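Local coordinates for hydroxyglutarate synthase (Pseudomonas putida, PDB 6W1G), which uses iron(II) and dioxygen to decarboxylate and hydroxylate 2-oxoadipate to D-2-hydroxyglutarate, a step of D-lysine catabolism, at residues T228-I234 / E294-R298; R258-I262 / F344-L348; L394-D398 / Y444-E448. All coordinates share one frame; numbering follows the deposited sequence. Where two conformers were deposited one is given.

Interaction 1: residues T228-I234 / E294-R298; sequences TPRTLDI and EIEQR. With NI (nickel (II) ion), chain B.
Glu294 OE1 has two partners. It coordinates the nickel ion, 2.1 Å away. It also accepts the hydroxyl hydrogen of Thr228, with OG1 2.8 Å from OE1 of Glu294. The threonine comes in on the anti side of the carboxylate, 26° out of its plane, while OE2 takes a hydrogen bond from a nickel-bound water. With CG anti to the backbone N (chi1 -178°), the extended glutamate reaches the metal, where His70 and His226 complete the two-histidine, one-carboxylate site that also holds the enzyme's iron. Thr228 is thus a second-shell residue that probably helps set the rotation of this carboxylate.

Beyond the site the two segments run in the same direction, bridged at Arg230 and Glu296: Thr231 N bonds to Glu296 O at 2.9 Å, whereas Glu296 N to Pro229 O is long and weak. One water extends the pairing, accepting from Arg230 NE and Arg298 N and donating to Thr231 O; the Arg230 guanidinium also forms a salt bridge to Glu68. Gln297, extended, offers OE1 to Ile234 N at 2.9 Å, with an N-H...O angle of 172°. With an alanine here, the Ile234 amide at the start of helix 234-240 is likely to lose this acceptor, and a gap would open beside Thr231 O. Arg298 NE forms a salt bridge with Glu296 OE2, through a weak hydrogen bond, while its NH1 bonds Asp398 O; Glu296 OE2 also bonds His70.

Helix 29-48 packs on Pro229, Thr231 and Ile295, strand 264-275 pairs with 288-298, and strand 69-75 flanks Thr228.

Interaction 2: residues R258-I262 / F344-L348; sequences RRHPI and FPDDL
The carboxylate of Asp346 takes two successive backbone amides: OD1 accepts from His260 N, 2.8 Å away, and OD2 from Arg259 N, also at 2.8 Å. The motif is a salt-bridge network between two loops, in which one aspartate meets two successive arginines as well. Each oxygen uses its syn lone pair, making the carboxylate a two-pronged acceptor for the two amides of the loop. CG anti to the backbone N of Asp346 (chi1 -165°) carries the carboxylate across to them. Neither guanidinium aims an N-H at it: Arg258 NH2 lies 3.5 Å from Asp346 OD1 as a charge pair, the oxygen over a face of the guanidinium, and the pair of Arg259 with OD2 is likewise purely electrostatic.

Arg258 spends its N-H groups on carbonyls instead. Bent at chi3, it turns NH1 to Phe344 O at 3.0 Å and NH2 to Pro345 O at 2.8 Å, both acceptors close to the guanidinium plane, while NE and NH2 together hold its own loop through His260 O. Three carbonyls along its rim thus fix the rotation of the group, and the nearby carboxylate would probably stabilise its positive charge. The more exposed Arg259 instead lays its guanidinium face over Asp346 O, without a properly directed hydrogen bond.

The loops join the approach to strand 264-275 to the start of helix 348-353, where Asp347 is the N-cap and bonds Gln350 N. Met351 of that helix touches Arg258, His260 and Ile262, and helix 304-321 backs Phe344. On the buried side, Ile262 CD1 makes a CH-pi contact over the centre of the Phe344 ring, 3.6 Å from its centroid and 7° off the normal.

Interaction 3: residues L394-D398 / Y444-E448; sequences LVYED and YAQSE
Tyr444 drives its phenol end into the bend of loop 394-398, and here the contact is tight. Its OH accepts from Glu397 N, 2.8 Å away, along a nearly straight bond (164°) that arrives at the edge of the ring. The same hydroxyl donates to Asp398 OD2, a short pair at 2.6 Å but one whose geometry is weak; the aspartate side chain comes from the opposite direction. The buried oxygen is therefore both donor and acceptor, which fixes the phenol end in place. Asp398 OD1 has a second partner in Arg114, which also touches Tyr444, and this positive charge probably helps keep the buried carboxylate ionised.

Tyr396 crosses Tyr444 at a slant, its CD1 3.2 Å from the Tyr444 OH. The two rings meet rim to rim, planes 41° apart and neither over the other's face, and the hydroxyl of Tyr396 bonds to Phe399 O. Glu397 starts toward the helix but bends at chi2 and leads its carboxylate away to Arg64 and Arg127, leaving its methylene groups beside the tyrosine.

Toward the backbone of the helix the fit is apolar. With CG anti to the backbone N (chi1 180°), Leu394 reaches across so that CD2 lies 3.5 Å from Tyr444 CD1, and the same methyl also packs on Ser447 CB. The loose side lies past this leucine, where the helix face turned from the loop is only partly buried.

The loop follows strand 389-393 and lies against helix 440-458; it also touches helix 61-64, at Val395, and strands 94-100, at Asp398, and 108-114, at Glu397.

In the fold
Interactions 1 and 3 are buried, whereas interaction 2 lies farther out, its centre about 21 Å from the centre of the chain, and is partly exposed. Their chemistry follows: metal coordination and strand pairing in interaction 1, a tyrosine hydroxyl held in a buried loop in interaction 3, and arginine-aspartate charges with loop carbonyls in interaction 2. Interactions 1 and 3 are joined directly, since Arg298 NH1 probably donates to the carbonyls of Tyr396 and Asp398, tying loop 394-398 to the metal-bearing strand 288-298. Interaction 2 touches interaction 1 by packing, Pro261 against Gln297, just ahead of strand 264-275, the partner of 288-298. Interactions 2 and 3 do not touch.

Interaction 1: residues T228-I234 / E294-R298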
loop_
_atom_site.group_PDB
_atom_site.type_symbol
_atom_site.label_atom_id
_atom_site.label_comp_id
_atom_site.label_asym_id
_atom_site.label_seq_id
_atom_site.Cartn_x
_atom_site.Cartn_y
_atom_site.Cartn_z
ATOM N N THR A 228 5.607 -5.854 1.834
ATOM C CA THR A 228 5.969 -5.665 0.424
ATOM C C THR A 228 6.920 -4.498 0.291
ATOM O O THR A 228 6.540 -3.354 0.614
ATOM C CB THR A 228 4.706 -5.381 -0.394
ATOM O OG1 THR A 228 3.831 -6.486 -0.196
ATOM C CG2 THR A 228 5.044 -5.198 -1.852
ATOM N N PRO A 229 8.138 -4.751 -0.188
ATOM C CA PRO A 229 9.059 -3.659 -0.507
ATOM C C PRO A 229 8.746 -3.089 -1.874
ATOM O O PRO A 229 8.062 -3.700 -2.695
ATOM C CB PRO A 229 10.433 -4.332 -0.500
ATOM C CG PRO A 229 10.161 -5.707 -0.929
ATOM C CD PRO A 229 8.760 -6.073 -0.462
ATOM N N ARG A 230 9.288 -1.901 -2.119
ATOM C CA ARG A 230 9.105 -1.176 -3.361
ATOM C C ARG A 230 10.339 -1.299 -4.251
ATOM O O ARG A 230 11.452 -0.951 -3.848
ATOM C CB ARG A 230 8.837 0.311 -3.093
ATOM C CG ARG A 230 8.698 1.122 -4.358
ATOM C CD ARG A 230 8.449 2.593 -4.056
ATOM N NE ARG A 230 8.440 3.361 -5.273
ATOM C CZ ARG A 230 8.384 4.692 -5.354
ATOM N NH1 ARG A 230 8.342 5.439 -4.250
ATOM N NH2 ARG A 230 8.375 5.283 -6.531
ATOM N N THR A 231 10.131 -1.823 -5.459
ATOM C CA THR A 231 11.172 -1.823 -6.467
ATOM C C THR A 231 10.880 -0.789 -7.536
ATOM O O THR A 231 9.736 -0.487 -7.841
ATOM C CB THR A 231 11.344 -3.216 -7.104
ATOM O OG1 THR A 231 12.443 -3.219 -8.020
ATOM C CG2 THR A 231 10.135 -3.696 -7.852
ATOM N N LEU A 232 11.964 -0.312 -8.158
ATOM C CA LEU A 232 11.848 0.566 -9.319
ATOM C C LEU A 232 11.602 -0.194 -10.626
ATOM O O LEU A 232 11.328 0.420 -11.635
ATOM C CB LEU A 232 13.119 1.408 -9.465
ATOM C CG LEU A 232 13.388 2.346 -8.297
ATOM C CD1 LEU A 232 14.696 3.111 -8.524
ATOM C CD2 LEU A 232 12.235 3.304 -8.045
ATOM N N ASP A 233 11.706 -1.527 -10.654
ATOM C CA ASP A 233 11.524 -2.256 -11.923
ATOM C C ASP A 233 11.063 -3.681 -11.637
ATOM O O ASP A 233 11.874 -4.566 -11.381
ATOM C CB ASP A 233 12.812 -2.242 -12.750
ATOM C CG ASP A 233 12.605 -2.828 -14.127
ATOM O OD1 ASP A 233 11.596 -3.526 -14.374
ATOM O OD2 ASP A 233 13.483 -2.620 -15.012
ATOM N N ILE A 234 9.746 -3.894 -11.670
ATOM C CA ILE A 234 9.216 -5.209 -11.344
ATOM C C ILE A 234 9.553 -6.223 -12.424
ATOM O O ILE A 234 9.642 -7.417 -12.144
ATOM C CB ILE A 234 7.705 -5.122 -11.058
ATOM C CG1 ILE A 234 7.239 -6.355 -10.278
ATOM C CG2 ILE A 234 6.916 -5.005 -12.332
ATOM C CD1 ILE A 234 5.861 -6.225 -9.771
ATOM N N GLU A 294 5.091 -10.704 -1.528
ATOM C CA GLU A 294 4.674 -9.805 -2.599
ATOM C C GLU A 294 5.782 -8.818 -2.900
ATOM O O GLU A 294 6.614 -8.471 -2.033
ATOM C CB GLU A 294 3.398 -9.080 -2.163
ATOM C CG GLU A 294 2.792 -8.128 -3.172
ATOM C CD GLU A 294 1.498 -7.571 -2.637
ATOM O OE1 GLU A 294 1.518 -6.641 -1.807
ATOM O OE2 GLU A 294 0.426 -8.089 -3.016
ATOM N N ILE A 295 5.780 -8.331 -4.133
ATOM C CA ILE A 295 6.671 -7.267 -4.585
ATOM C C ILE A 295 5.827 -6.290 -5.388
ATOM O O ILE A 295 4.925 -6.692 -6.116
ATOM C CB ILE A 295 7.841 -7.864 -5.431
ATOM C CG1 ILE A 295 8.819 -6.823 -5.890
ATOM C CG2 ILE A 295 7.342 -8.669 -6.631
ATOM C CD1 ILE A 295 9.529 -6.101 -4.799
ATOM N N GLU A 296 6.157 -4.989 -5.296
ATOM C CA GLU A 296 5.407 -3.964 -6.033
ATOM C C GLU A 296 6.332 -2.894 -6.572
ATOM O O GLU A 296 7.417 -2.639 -6.039
ATOM C CB GLU A 296 4.323 -3.314 -5.180
ATOM C CG GLU A 296 4.774 -2.321 -4.120
ATOM C CD GLU A 296 3.636 -1.874 -3.137
ATOM O OE1 GLU A 296 2.484 -2.147 -3.434
ATOM O OE2 GLU A 296 3.900 -1.286 -2.090
ATOM N N GLN A 297 5.854 -2.261 -7.640
ATOM C CA GLN A 297 6.454 -1.099 -8.248
ATOM C C GLN A 297 5.360 -0.017 -8.268
ATOM O O GLN A 297 4.250 -0.291 -8.728
ATOM C CB GLN A 297 6.913 -1.401 -9.686
ATOM C CG GLN A 297 7.594 -0.213 -10.360
ATOM C CD GLN A 297 7.903 -0.438 -11.797
ATOM O OE1 GLN A 297 8.104 -1.571 -12.271
ATOM N NE2 GLN A 297 7.989 0.645 -12.528
ATOM N N ARG A 298 5.651 1.189 -7.792
ATOM C CA ARG A 298 4.643 2.238 -7.658
ATOM C C ARG A 298 4.885 3.336 -8.671
ATOM O O ARG A 298 5.989 3.863 -8.738
ATOM C CB ARG A 298 4.589 2.810 -6.230
ATOM C CG ARG A 298 3.988 1.831 -5.279
ATOM C CD ARG A 298 3.932 2.362 -3.830
ATOM N NE ARG A 298 3.145 1.441 -3.027
ATOM C CZ ARG A 298 1.823 1.448 -2.973
ATOM N NH1 ARG A 298 1.114 2.440 -3.521
ATOM N NH2 ARG A 298 1.187 0.456 -2.357
HETATM NI NI NI B . -0.101 -6.083 -0.646
HETATM O O HOH W 1 6.163 -0.385 -0.814
HETATM O O HOH W 2 8.455 1.912 -7.702
HETATM O O HOH W 3 8.861 3.638 -9.549
HETATM O O HOH W 4 -1.630 -7.281 -1.842
HETATM O O HOH W 5 -1.942 -5.601 0.363
HETATM O O HOH W 6 -0.966 -4.806 -1.982
#

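Interaction 2: residues R258-I262 / F344-L348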
loop_
_atom_site.group_PDB
_atom_site.type_symbol
_atom_site.label_atom_id
_atom_site.label_comp_id
_atom_site.label_asym_id
_atom_site.label_seq_id
_atom_site.Cartn_x
_atom_site.Cartn_y
_atom_site.Cartn_z
ATOM N N ARG A 258 5.457 0.351 -18.812
ATOM C CA ARG A 258 5.333 1.665 -19.408
ATOM C C ARG A 258 6.587 2.465 -19.097
ATOM O O ARG A 258 7.250 2.263 -18.085
ATOM C CB ARG A 258 4.135 2.420 -18.784
ATOM C CG ARG A 258 2.773 1.924 -19.230
ATOM C CD ARG A 258 1.655 2.468 -18.360
ATOM N NE ARG A 258 1.702 3.930 -18.239
ATOM C CZ ARG A 258 1.152 4.805 -19.087
ATOM N NH1 ARG A 258 0.484 4.384 -20.163
ATOM N NH2 ARG A 258 1.294 6.115 -18.862
ATOM N N ARG A 259 6.860 3.449 -19.955
ATOM C CA ARG A 259 7.896 4.434 -19.651
ATOM C C ARG A 259 7.512 5.277 -18.436
ATOM O O ARG A 259 8.388 5.640 -17.632
ATOM C CB ARG A 259 8.096 5.364 -20.838
ATOM C CG ARG A 259 8.690 4.670 -22.043
ATOM C CD ARG A 259 8.726 5.546 -23.297
ATOM N NE ARG A 259 7.466 5.490 -24.039
ATOM C CZ ARG A 259 6.805 6.540 -24.518
ATOM N NH1 ARG A 259 7.276 7.771 -24.359
ATOM N NH2 ARG A 259 5.665 6.346 -25.173
ATOM N N HIS A 260 6.216 5.587 -18.284
ATOM C CA HIS A 260 5.713 6.417 -17.190
ATOM C C HIS A 260 4.636 5.606 -16.500
ATOM O O HIS A 260 3.445 5.687 -16.857
ATOM C CB HIS A 260 5.238 7.763 -17.726
ATOM C CG HIS A 260 6.376 8.522 -18.280
ATOM N ND1 HIS A 260 7.373 9.047 -17.477
ATOM C CD2 HIS A 260 6.747 8.770 -19.555
ATOM C CE1 HIS A 260 8.292 9.606 -18.240
ATOM N NE2 HIS A 260 7.922 9.471 -19.494
ATOM N N PRO A 261 5.036 4.777 -15.534
ATOM C CA PRO A 261 4.091 3.877 -14.870
ATOM C C PRO A 261 2.938 4.619 -14.233
ATOM O O PRO A 261 3.065 5.769 -13.793
ATOM C CB PRO A 261 4.976 3.146 -13.847
ATOM C CG PRO A 261 6.337 3.123 -14.590
ATOM C CD PRO A 261 6.419 4.544 -15.105
ATOM N N ILE A 262 1.822 3.907 -14.103
ATOM C CA ILE A 262 0.606 4.396 -13.485
ATOM C C ILE A 262 0.147 3.404 -12.416
ATOM O O ILE A 262 0.345 2.191 -12.534
ATOM C CB ILE A 262 -0.516 4.671 -14.520
ATOM C CG1 ILE A 262 -0.854 3.408 -15.321
ATOM C CG2 ILE A 262 -0.096 5.825 -15.423
ATOM C CD1 ILE A 262 -1.923 3.656 -16.380
ATOM N N PHE A 344 -3.550 4.214 -23.426
ATOM C CA PHE A 344 -3.291 5.081 -22.288
ATOM C C PHE A 344 -2.008 5.849 -22.580
ATOM O O PHE A 344 -0.938 5.234 -22.659
ATOM C CB PHE A 344 -3.148 4.267 -21.005
ATOM C CG PHE A 344 -3.406 5.085 -19.758
ATOM C CD1 PHE A 344 -2.593 6.171 -19.437
ATOM C CD2 PHE A 344 -4.486 4.814 -18.938
ATOM C CE1 PHE A 344 -2.858 6.955 -18.328
ATOM C CE2 PHE A 344 -4.758 5.590 -17.823
ATOM C CZ PHE A 344 -3.934 6.657 -17.504
ATOM N N PRO A 345 -2.059 7.173 -22.760
ATOM C CA PRO A 345 -0.844 7.903 -23.154
ATOM C C PRO A 345 0.327 7.590 -22.242
ATOM O O PRO A 345 0.174 7.560 -21.018
ATOM C CB PRO A 345 -1.258 9.370 -23.038
ATOM C CG PRO A 345 -2.731 9.333 -23.365
ATOM C CD PRO A 345 -3.233 8.069 -22.699
ATOM N N ASP A 346 1.502 7.358 -22.846
ATOM C CA ASP A 346 2.727 6.999 -22.126
ATOM C C ASP A 346 3.770 8.100 -22.321
ATOM O O ASP A 346 4.967 7.847 -22.480
ATOM C CB ASP A 346 3.250 5.614 -22.526
ATOM C CG ASP A 346 4.278 5.069 -21.549
ATOM O OD1 ASP A 346 4.361 5.577 -20.402
ATOM O OD2 ASP A 346 4.999 4.109 -21.931
ATOM N N ASP A 347 3.294 9.320 -22.345
ATOM C CA ASP A 347 4.084 10.523 -22.481
ATOM C C ASP A 347 3.653 11.418 -21.323
ATOM O O ASP A 347 2.467 11.677 -21.139
ATOM C CB ASP A 347 3.767 11.135 -23.840
ATOM C CG ASP A 347 4.430 12.459 -24.052
ATOM O OD1 ASP A 347 3.856 13.439 -23.583
ATOM O OD2 ASP A 347 5.509 12.492 -24.696
ATOM N N LEU A 348 4.607 11.871 -20.528
ATOM C CA LEU A 348 4.253 12.611 -19.307
ATOM C C LEU A 348 3.550 13.916 -19.630
ATOM O O LEU A 348 2.592 14.301 -18.938
ATOM C CB LEU A 348 5.485 12.951 -18.480
ATOM C CG LEU A 348 5.985 12.005 -17.397
ATOM C CD1 LEU A 348 7.066 12.706 -16.593
ATOM C CD2 LEU A 348 4.850 11.557 -16.517
#

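Interaction 3: residues L394-D398 / Y444-E448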
loop_
_atom_site.group_PDB
_atom_site.type_symbol
_atom_site.label_atom_id
_atom_site.label_comp_id
_atom_site.label_asym_id
_atom_site.label_seq_id
_atom_site.Cartn_x
_atom_site.Cartn_y
_atom_site.Cartn_z
ATOM N N LEU A 394 2.999 12.510 -9.393
ATOM C CA LEU A 394 2.818 12.247 -7.974
ATOM C C LEU A 394 2.676 10.757 -7.755
ATOM O O LEU A 394 1.776 10.156 -8.341
ATOM C CB LEU A 394 1.561 12.965 -7.516
ATOM C CG LEU A 394 1.211 12.794 -6.034
ATOM C CD1 LEU A 394 2.260 13.320 -5.126
ATOM C CD2 LEU A 394 -0.161 13.430 -5.777
ATOM N N VAL A 395 3.511 10.176 -6.900
ATOM C CA VAL A 395 3.500 8.727 -6.694
ATOM C C VAL A 395 2.218 8.274 -6.031
ATOM O O VAL A 395 1.720 8.887 -5.081
ATOM C CB VAL A 395 4.767 8.280 -5.959
ATOM C CG1 VAL A 395 4.901 8.924 -4.545
ATOM C CG2 VAL A 395 4.856 6.745 -5.868
ATOM N N TYR A 396 1.728 7.134 -6.498
ATOM C CA TYR A 396 0.535 6.491 -5.954
ATOM C C TYR A 396 0.865 5.818 -4.643
ATOM O O TYR A 396 1.816 5.026 -4.564
ATOM C CB TYR A 396 0.081 5.467 -6.988
ATOM C CG TYR A 396 -1.276 4.841 -6.678
ATOM C CD1 TYR A 396 -2.397 5.647 -6.560
ATOM C CD2 TYR A 396 -1.432 3.476 -6.547
ATOM C CE1 TYR A 396 -3.667 5.110 -6.329
ATOM C CE2 TYR A 396 -2.681 2.919 -6.335
ATOM C CZ TYR A 396 -3.797 3.764 -6.203
ATOM O OH TYR A 396 -5.075 3.308 -5.995
ATOM N N GLU A 397 0.063 6.103 -3.625
ATOM C CA GLU A 397 0.252 5.625 -2.269
ATOM C C GLU A 397 -0.724 4.547 -1.861
ATOM O O GLU A 397 -0.592 3.996 -0.750
ATOM C CB GLU A 397 0.067 6.804 -1.263
ATOM C CG GLU A 397 0.970 7.960 -1.541
ATOM C CD GLU A 397 2.443 7.765 -1.204
ATOM O OE1 GLU A 397 2.843 6.672 -0.728
ATOM O OE2 GLU A 397 3.231 8.728 -1.460
ATOM N N ASP A 398 -1.693 4.224 -2.719
ATOM C CA ASP A 398 -2.809 3.319 -2.385
ATOM C C ASP A 398 -2.650 1.993 -3.132
ATOM O O ASP A 398 -1.524 1.558 -3.391
ATOM C CB ASP A 398 -4.096 4.091 -2.597
ATOM C CG ASP A 398 -4.150 5.286 -1.672
ATOM O OD1 ASP A 398 -4.252 5.050 -0.458
ATOM O OD2 ASP A 398 -4.013 6.433 -2.154
ATOM N N TYR A 444 -4.598 13.518 -3.223
ATOM C CA TYR A 444 -3.643 13.740 -4.297
ATOM C C TYR A 444 -3.803 15.132 -4.896
ATOM O O TYR A 444 -2.819 15.819 -5.186
ATOM C CB TYR A 444 -3.784 12.683 -5.388
ATOM C CG TYR A 444 -3.417 11.280 -4.975
ATOM C CD1 TYR A 444 -2.270 11.016 -4.252
ATOM C CD2 TYR A 444 -4.217 10.223 -5.338
ATOM C CE1 TYR A 444 -1.949 9.720 -3.859
ATOM C CE2 TYR A 444 -3.870 8.917 -4.953
ATOM C CZ TYR A 444 -2.755 8.697 -4.205
ATOM O OH TYR A 444 -2.357 7.419 -3.838
ATOM N N ALA A 445 -5.047 15.568 -5.089
ATOM C CA ALA A 445 -5.285 16.908 -5.602
ATOM C C ALA A 445 -4.678 17.952 -4.687
ATOM O O ALA A 445 -4.132 18.963 -5.164
ATOM C CB ALA A 445 -6.779 17.154 -5.820
ATOM N N GLN A 446 -4.777 17.734 -3.392
ATOM C CA GLN A 446 -4.184 18.660 -2.430
ATOM C C GLN A 446 -2.671 18.692 -2.514
ATOM O O GLN A 446 -2.050 19.757 -2.433
ATOM C CB GLN A 446 -4.623 18.345 -0.992
ATOM C CG GLN A 446 -6.061 18.624 -0.732
ATOM C CD GLN A 446 -6.485 18.323 0.682
ATOM O OE1 GLN A 446 -6.155 17.294 1.230
ATOM N NE2 GLN A 446 -7.201 19.236 1.278
ATOM N N SER A 447 -2.035 17.549 -2.681
ATOM C CA SER A 447 -0.580 17.489 -2.866
ATOM C C SER A 447 -0.146 18.273 -4.096
ATOM O O SER A 447 0.844 19.040 -4.064
ATOM C CB SER A 447 -0.087 16.047 -3.091
ATOM O OG SER A 447 -0.120 15.189 -1.975
ATOM N N GLU A 448 -0.860 18.070 -5.215
ATOM C CA GLU A 448 -0.541 18.811 -6.426
ATOM C C GLU A 448 -0.669 20.312 -6.188
ATOM O O GLU A 448 0.235 21.097 -6.545
ATOM C CB GLU A 448 -1.490 18.319 -7.523
ATOM C CG GLU A 448 -1.351 18.978 -8.858
ATOM C CD GLU A 448 -2.288 18.341 -9.878
ATOM O OE1 GLU A 448 -3.497 18.522 -9.750
ATOM O OE2 GLU A 448 -1.828 17.601 -10.773
#